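Local coordinates for protein enterotoxin SEN variant (Staphylococcus aureus, PDB 6KRY) that probably acts as a superantigen toxin of the staphylococcal and streptococcal toxin family, at residues I49-D54 against T96-S101; N80-G85 against G112-E117. One frame throughout, in Å; residues are numbered along the deposited sequence.

Contact 1 (I49-D54 against T96-S101); sequences ILKDID and TEEKTS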
loop_
_atom_site.group_PDB
_atom_site.type_symbol
_atom_site.label_atom_id
_atom_site.label_comp_id
_atom_site.label_asym_id
_atom_site.label_seq_id
_atom_site.Cartn_x
_atom_site.Cartn_y
_atom_site.Cartn_z
ATOM N N ILE A 49 16.101 -3.770 8.956
ATOM C CA ILE A 49 16.421 -4.813 8.038
ATOM C C ILE A 49 16.086 -6.166 8.651
ATOM O O ILE A 49 16.446 -6.480 9.786
ATOM C CB ILE A 49 17.888 -4.708 7.570
ATOM C CG1 ILE A 49 18.096 -3.404 6.788
ATOM C CG2 ILE A 49 18.278 -5.920 6.730
ATOM C CD1 ILE A 49 19.510 -3.049 6.555
ATOM N N LEU A 50 15.371 -6.957 7.850
ATOM C CA LEU A 50 14.914 -8.298 8.175
ATOM C C LEU A 50 15.544 -9.313 7.228
ATOM O O LEU A 50 15.581 -9.094 6.005
ATOM C CB LEU A 50 13.402 -8.381 8.024
ATOM C CG LEU A 50 12.626 -7.506 8.989
ATOM C CD1 LEU A 50 12.274 -6.196 8.322
ATOM C CD2 LEU A 50 11.406 -8.241 9.483
ATOM N N LYS A 51 15.989 -10.440 7.805
ATOM C CA LYS A 51 16.629 -11.538 7.063
ATOM C C LYS A 51 15.603 -12.612 6.698
ATOM O O LYS A 51 14.548 -12.672 7.271
ATOM C CB LYS A 51 17.731 -12.169 7.912
ATOM C CG LYS A 51 18.724 -11.164 8.468
ATOM C CD LYS A 51 19.229 -10.143 7.449
ATOM C CE LYS A 51 20.196 -9.149 8.061
ATOM N NZ LYS A 51 21.581 -9.667 8.018
ATOM N N ASP A 52 15.967 -13.467 5.741
ATOM C CA ASP A 52 15.190 -14.663 5.406
ATOM C C ASP A 52 13.762 -14.253 5.045
ATOM O O ASP A 52 12.784 -14.840 5.478
ATOM C CB ASP A 52 15.166 -15.691 6.546
ATOM C CG ASP A 52 16.538 -16.200 6.971
ATOM O OD1 ASP A 52 17.524 -15.835 6.310
ATOM O OD2 ASP A 52 16.617 -16.961 7.971
ATOM N N ILE A 53 13.660 -13.212 4.242
ATOM C CA ILE A 53 12.422 -12.888 3.575
ATOM C C ILE A 53 12.645 -13.133 2.083
ATOM O O ILE A 53 13.295 -12.318 1.421
ATOM C CB ILE A 53 12.025 -11.430 3.807
ATOM C CG1 ILE A 53 12.016 -11.051 5.286
ATOM C CG2 ILE A 53 10.703 -11.122 3.106
ATOM C CD1 ILE A 53 10.864 -11.589 6.037
ATOM N N ASP A 54 12.112 -14.244 1.578
ATOM C CA ASP A 54 12.494 -14.736 0.266
ATOM C C ASP A 54 11.465 -14.243 -0.741
ATOM O O ASP A 54 10.266 -14.453 -0.593
ATOM C CB ASP A 54 12.735 -16.244 0.326
ATOM C CG ASP A 54 14.012 -16.490 1.124
ATOM O OD1 ASP A 54 15.111 -16.155 0.600
ATOM O OD2 ASP A 54 13.897 -16.884 2.303
ATOM N N THR A 96 25.946 -5.291 2.189
ATOM C CA THR A 96 26.811 -5.372 0.977
ATOM C C THR A 96 26.772 -6.756 0.306
ATOM O O THR A 96 26.785 -6.874 -0.913
ATOM C CB THR A 96 28.262 -5.017 1.328
ATOM O OG1 THR A 96 28.278 -3.698 1.875
ATOM C CG2 THR A 96 29.193 -5.091 0.135
ATOM N N GLU A 97 26.724 -7.809 1.114
ATOM C CA GLU A 97 26.827 -9.180 0.643
ATOM C C GLU A 97 25.445 -9.851 0.673
ATOM O O GLU A 97 25.335 -11.061 0.815
ATOM C CB GLU A 97 27.835 -9.915 1.537
ATOM C CG GLU A 97 27.447 -9.966 3.024
ATOM C CD GLU A 97 27.198 -8.650 3.778
ATOM O OE1 GLU A 97 27.033 -8.689 5.028
ATOM O OE2 GLU A 97 27.161 -7.586 3.131
ATOM N N GLU A 98 24.374 -9.059 0.607
ATOM C CA GLU A 98 23.033 -9.595 0.687
ATOM C C GLU A 98 22.282 -9.148 -0.570
ATOM O O GLU A 98 22.717 -8.220 -1.265
ATOM C CB GLU A 98 22.316 -9.108 1.949
ATOM C CG GLU A 98 22.949 -9.620 3.225
ATOM C CD GLU A 98 22.054 -9.651 4.458
ATOM O OE1 GLU A 98 21.037 -8.870 4.535
ATOM O OE2 GLU A 98 22.391 -10.445 5.381
ATOM N N LYS A 99 21.196 -9.841 -0.882
ATOM C CA LYS A 99 20.324 -9.450 -1.958
ATOM C C LYS A 99 19.032 -8.942 -1.300
ATOM O O LYS A 99 18.380 -9.679 -0.586
ATOM C CB LYS A 99 20.125 -10.632 -2.903
ATOM C CG LYS A 99 21.413 -11.146 -3.546
ATOM C CD LYS A 99 22.044 -10.187 -4.559
ATOM C CE LYS A 99 21.125 -9.804 -5.709
ATOM N NZ LYS A 99 20.317 -10.944 -6.218
ATOM N N THR A 100 18.703 -7.674 -1.535
ATOM C CA THR A 100 17.742 -7.000 -0.669
ATOM C C THR A 100 16.646 -6.354 -1.506
ATOM O O THR A 100 16.915 -5.797 -2.555
ATOM C CB THR A 100 18.461 -6.004 0.260
ATOM O OG1 THR A 100 19.479 -6.686 0.987
ATOM C CG2 THR A 100 17.548 -5.356 1.269
ATOM N N SER A 101 15.394 -6.490 -1.043
ATOM C CA SER A 101 14.278 -5.715 -1.526
ATOM C C SER A 101 13.838 -4.728 -0.446
ATOM O O SER A 101 14.220 -4.858 0.723
ATOM C CB SER A 101 13.139 -6.601 -1.928
ATOM O OG SER A 101 13.440 -7.207 -3.163
#

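Contact 2 (N80-G85 against G112-E117); sequences NIDIYG and GNQLDE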
loop_
_atom_site.group_PDB
_atom_site.type_symbol
_atom_site.label_atom_id
_atom_site.label_comp_id
_atom_site.label_asym_id
_atom_site.label_seq_id
_atom_site.Cartn_x
_atom_site.Cartn_y
_atom_site.Cartn_z
ATOM N N ASN A 80 8.554 -8.193 17.393
ATOM C CA ASN A 80 7.815 -9.061 16.478
ATOM C C ASN A 80 6.825 -8.209 15.679
ATOM O O ASN A 80 6.026 -7.514 16.287
ATOM C CB ASN A 80 7.085 -10.174 17.215
ATOM C CG ASN A 80 7.968 -11.077 18.058
ATOM O OD1 ASN A 80 7.527 -11.524 19.118
ATOM N ND2 ASN A 80 9.201 -11.325 17.665
ATOM N N ILE A 81 6.876 -8.280 14.344
ATOM C CA ILE A 81 6.094 -7.433 13.470
ATOM C C ILE A 81 5.473 -8.273 12.342
ATOM O O ILE A 81 5.975 -9.326 11.960
ATOM C CB ILE A 81 6.946 -6.256 12.913
ATOM C CG1 ILE A 81 8.231 -6.733 12.221
ATOM C CG2 ILE A 81 7.303 -5.254 13.988
ATOM C CD1 ILE A 81 8.950 -5.596 11.482
ATOM N N ASP A 82 4.381 -7.743 11.808
ATOM C CA ASP A 82 3.807 -8.136 10.515
ATOM C C ASP A 82 4.125 -7.044 9.492
ATOM O O ASP A 82 4.277 -5.872 9.829
ATOM C CB ASP A 82 2.290 -8.335 10.563
ATOM C CG ASP A 82 1.827 -9.433 11.513
ATOM O OD1 ASP A 82 2.571 -10.444 11.674
ATOM O OD2 ASP A 82 0.739 -9.250 12.115
ATOM N N ILE A 83 4.237 -7.460 8.227
ATOM C CA ILE A 83 4.580 -6.544 7.190
ATOM C C ILE A 83 3.681 -6.793 5.994
ATOM O O ILE A 83 3.577 -7.923 5.519
ATOM C CB ILE A 83 6.063 -6.671 6.796
ATOM C CG1 ILE A 83 7.020 -6.581 7.983
ATOM C CG2 ILE A 83 6.400 -5.624 5.752
ATOM C CD1 ILE A 83 7.682 -7.876 8.355
ATOM N N TYR A 84 3.108 -5.712 5.449
ATOM C CA TYR A 84 2.285 -5.823 4.307
ATOM C C TYR A 84 2.568 -4.614 3.417
ATOM O O TYR A 84 2.393 -3.506 3.860
ATOM C CB TYR A 84 0.784 -5.855 4.651
ATOM C CG TYR A 84 -0.076 -6.240 3.470
ATOM C CD1 TYR A 84 -0.286 -5.349 2.427
ATOM C CD2 TYR A 84 -0.616 -7.513 3.355
ATOM C CE1 TYR A 84 -0.999 -5.716 1.291
ATOM C CE2 TYR A 84 -1.339 -7.889 2.238
ATOM C CZ TYR A 84 -1.547 -6.979 1.216
ATOM O OH TYR A 84 -2.240 -7.336 0.093
ATOM N N GLY A 85 2.891 -4.841 2.147
ATOM C CA GLY A 85 2.860 -3.752 1.191
ATOM C C GLY A 85 3.506 -4.084 -0.135
ATOM O O GLY A 85 3.795 -5.254 -0.446
ATOM N N GLY A 112 -0.556 -9.386 20.102
ATOM C CA GLY A 112 -1.768 -8.776 20.593
ATOM C C GLY A 112 -2.620 -8.160 19.494
ATOM O O GLY A 112 -3.652 -7.546 19.795
ATOM N N ASN A 113 -2.190 -8.276 18.221
ATOM C CA ASN A 113 -2.872 -7.588 17.121
ATOM C C ASN A 113 -3.585 -8.585 16.198
ATOM O O ASN A 113 -4.257 -8.176 15.212
ATOM C CB ASN A 113 -1.894 -6.779 16.268
ATOM C CG ASN A 113 -2.590 -5.755 15.398
ATOM O OD1 ASN A 113 -3.470 -5.014 15.885
ATOM N ND2 ASN A 113 -2.172 -5.676 14.136
ATOM N N GLN A 114 -3.520 -9.878 16.524
ATOM C CA GLN A 114 -4.065 -10.868 15.633
ATOM C C GLN A 114 -5.530 -11.158 15.951
ATOM O O GLN A 114 -5.822 -11.699 17.009
ATOM C CB GLN A 114 -3.255 -12.156 15.763
ATOM C CG GLN A 114 -1.749 -11.948 15.638
ATOM C CD GLN A 114 -1.396 -11.287 14.332
ATOM O OE1 GLN A 114 -1.823 -11.741 13.260
ATOM N NE2 GLN A 114 -0.626 -10.202 14.399
ATOM N N LEU A 115 -6.449 -10.903 15.002
ATOM C CA LEU A 115 -7.897 -11.201 15.240
ATOM C C LEU A 115 -8.195 -12.708 15.179
ATOM O O LEU A 115 -7.505 -13.495 14.524
ATOM C CB LEU A 115 -8.743 -10.460 14.210
ATOM C CG LEU A 115 -8.597 -8.943 14.260
ATOM C CD1 LEU A 115 -9.270 -8.346 13.060
ATOM C CD2 LEU A 115 -9.175 -8.381 15.567
ATOM N N ASP A 116 -9.281 -13.103 15.844
ATOM C CA ASP A 116 -9.681 -14.529 15.872
ATOM C C ASP A 116 -10.331 -14.903 14.532
ATOM O O ASP A 116 -10.369 -16.055 14.159
ATOM C CB ASP A 116 -10.585 -14.845 17.078
ATOM C CG ASP A 116 -11.898 -14.067 17.182
ATOM O OD1 ASP A 116 -12.144 -13.158 16.364
ATOM O OD2 ASP A 116 -12.682 -14.378 18.112
ATOM N N GLU A 117 -10.834 -13.915 13.796
ATOM C CA GLU A 117 -11.226 -14.178 12.414
ATOM C C GLU A 117 -11.118 -12.895 11.588
ATOM O O GLU A 117 -10.958 -11.836 12.152
ATOM C CB GLU A 117 -12.645 -14.720 12.355
ATOM C CG GLU A 117 -13.648 -13.811 13.019
ATOM C CD GLU A 117 -14.958 -14.508 13.336
ATOM O OE1 GLU A 117 -16.026 -13.870 13.123
ATOM O OE2 GLU A 117 -14.908 -15.689 13.781
HETATM O O HOH W 1 0.184 -6.913 13.146
#

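Contact 1 (I49-D54 against T96-S101)
Lys51 lays the end of its side chain across the carboxylate of Glu98. The two side chains cross at about a right angle. NZ of Lys51 donates a hydrogen bond to OE2 of Glu98 at 2.9 Å, and the pair forms a salt bridge. The ammonium group comes to the syn side of OE2, 24° out of the carboxylate plane. OE1 of Glu98 lies farther off, 3.6 Å from NZ of Lys51, so the bridge has a single short arm. The methylenes take part as well. CE of Lys51 sits 3.6 Å from OE1 of Glu98, and CD of Lys51 lies 3.7 Å from the same oxygen.

The lysine is bent twice to get there. Its turn at chi2 (-46°) swings the chain toward the other segment, and a second turn at chi4 (87°) sets NZ beside OE2. Glu98 reaches out with its chain extended beyond CG. Its other oxygen is held separately: OE1 is hydrogen-bonded to OG of Ser62 on strand 60-66. Each carboxylate oxygen thus has a polar partner, which should limit its rotation.

Strand 60-66 pairs with both strand 47-55 and strand 100-109. Lys51 is at the corner where strand 47-55 is interrupted, and Glu98 is in the loop that leads into strand 100-109. The salt bridge therefore links the two chain segments that flank strand 60-66, at the surface of the OB-fold domain. Side chains of Lys51 and Thr100 also touch Ser62.

Both partners are partly exposed, so solvent probably screens the attraction. Even so, the nearby lysine would favour the ionised form of Glu98.

Contact 2 (N80-G85 against G112-E117)
Asp82 and Gln114 meet through one direct hydrogen bond, with their side chains coming from opposite directions. NE2 of Gln114 donates to OD2 of Asp82 at 2.8 Å, with an N-H...O angle of 156°. The acceptor uses its syn lone pair. OD2 lies 15° out of the amide plane of Gln114, and the carboxylate and amide planes stand 86° apart. The two flat groups are therefore nearly perpendicular and do not stack.

A water gives OD2 a second partner. It donates to OD2 of Asp82 at 2.6 Å and accepts from ND2 of Asn113 at 2.8 Å. One carboxylate oxygen thus links to two successive residues, directly to Gln114 and through water to Asn113.

The next shell fixes these groups. OD1 of Asp82 accepts from the backbone N of Asn36, so both carboxylate oxygens are engaged. NE2 of Gln114 also bonds to the carbonyl O of Tyr110, which gives the amide nitrogen two acceptors. The Gln114 chain bends at chi2, and this fold brings its amide to the aspartate. OD1 of Asn113 is bonded to the backbone N of Lys143.

Asp82 lies on strand 81-84, which is antiparallel to both 31-37 and 100-109 in the sheet of the OB-fold domain. Gln114 is in the short first part of strand 114-127. The chain turns at 116-117 before the strand goes on into the sheet of the beta-grasp domain. The backbones stay well apart, with CA of Asp82 9.4 Å from CA of Asn113. The contact is a polar bridge from the OB sheet to the start of strand 114-127, just after strand 100-109 ends.

Overall arrangement
The centres of contact 1 and contact 2 are about 21 Å apart. Their segments alternate along the chain: 49-54, 80-85, 96-101, 112-117. Both reach the same mixed sheet of the OB-fold domain, where strands 81-84 and 100-109 are neighbours. Apolar packing joins them: CD2 of Leu50 lies 3.9 Å from CD1 of Ile83, and Ile81 is close by. Contact 2 is nearer the centre of the chain, where the chain leaves strand 100-109 and heads for the other large sheet. One contact thus lies on the surface of the OB-fold domain, the other where the chain passes on toward the beta-grasp domain.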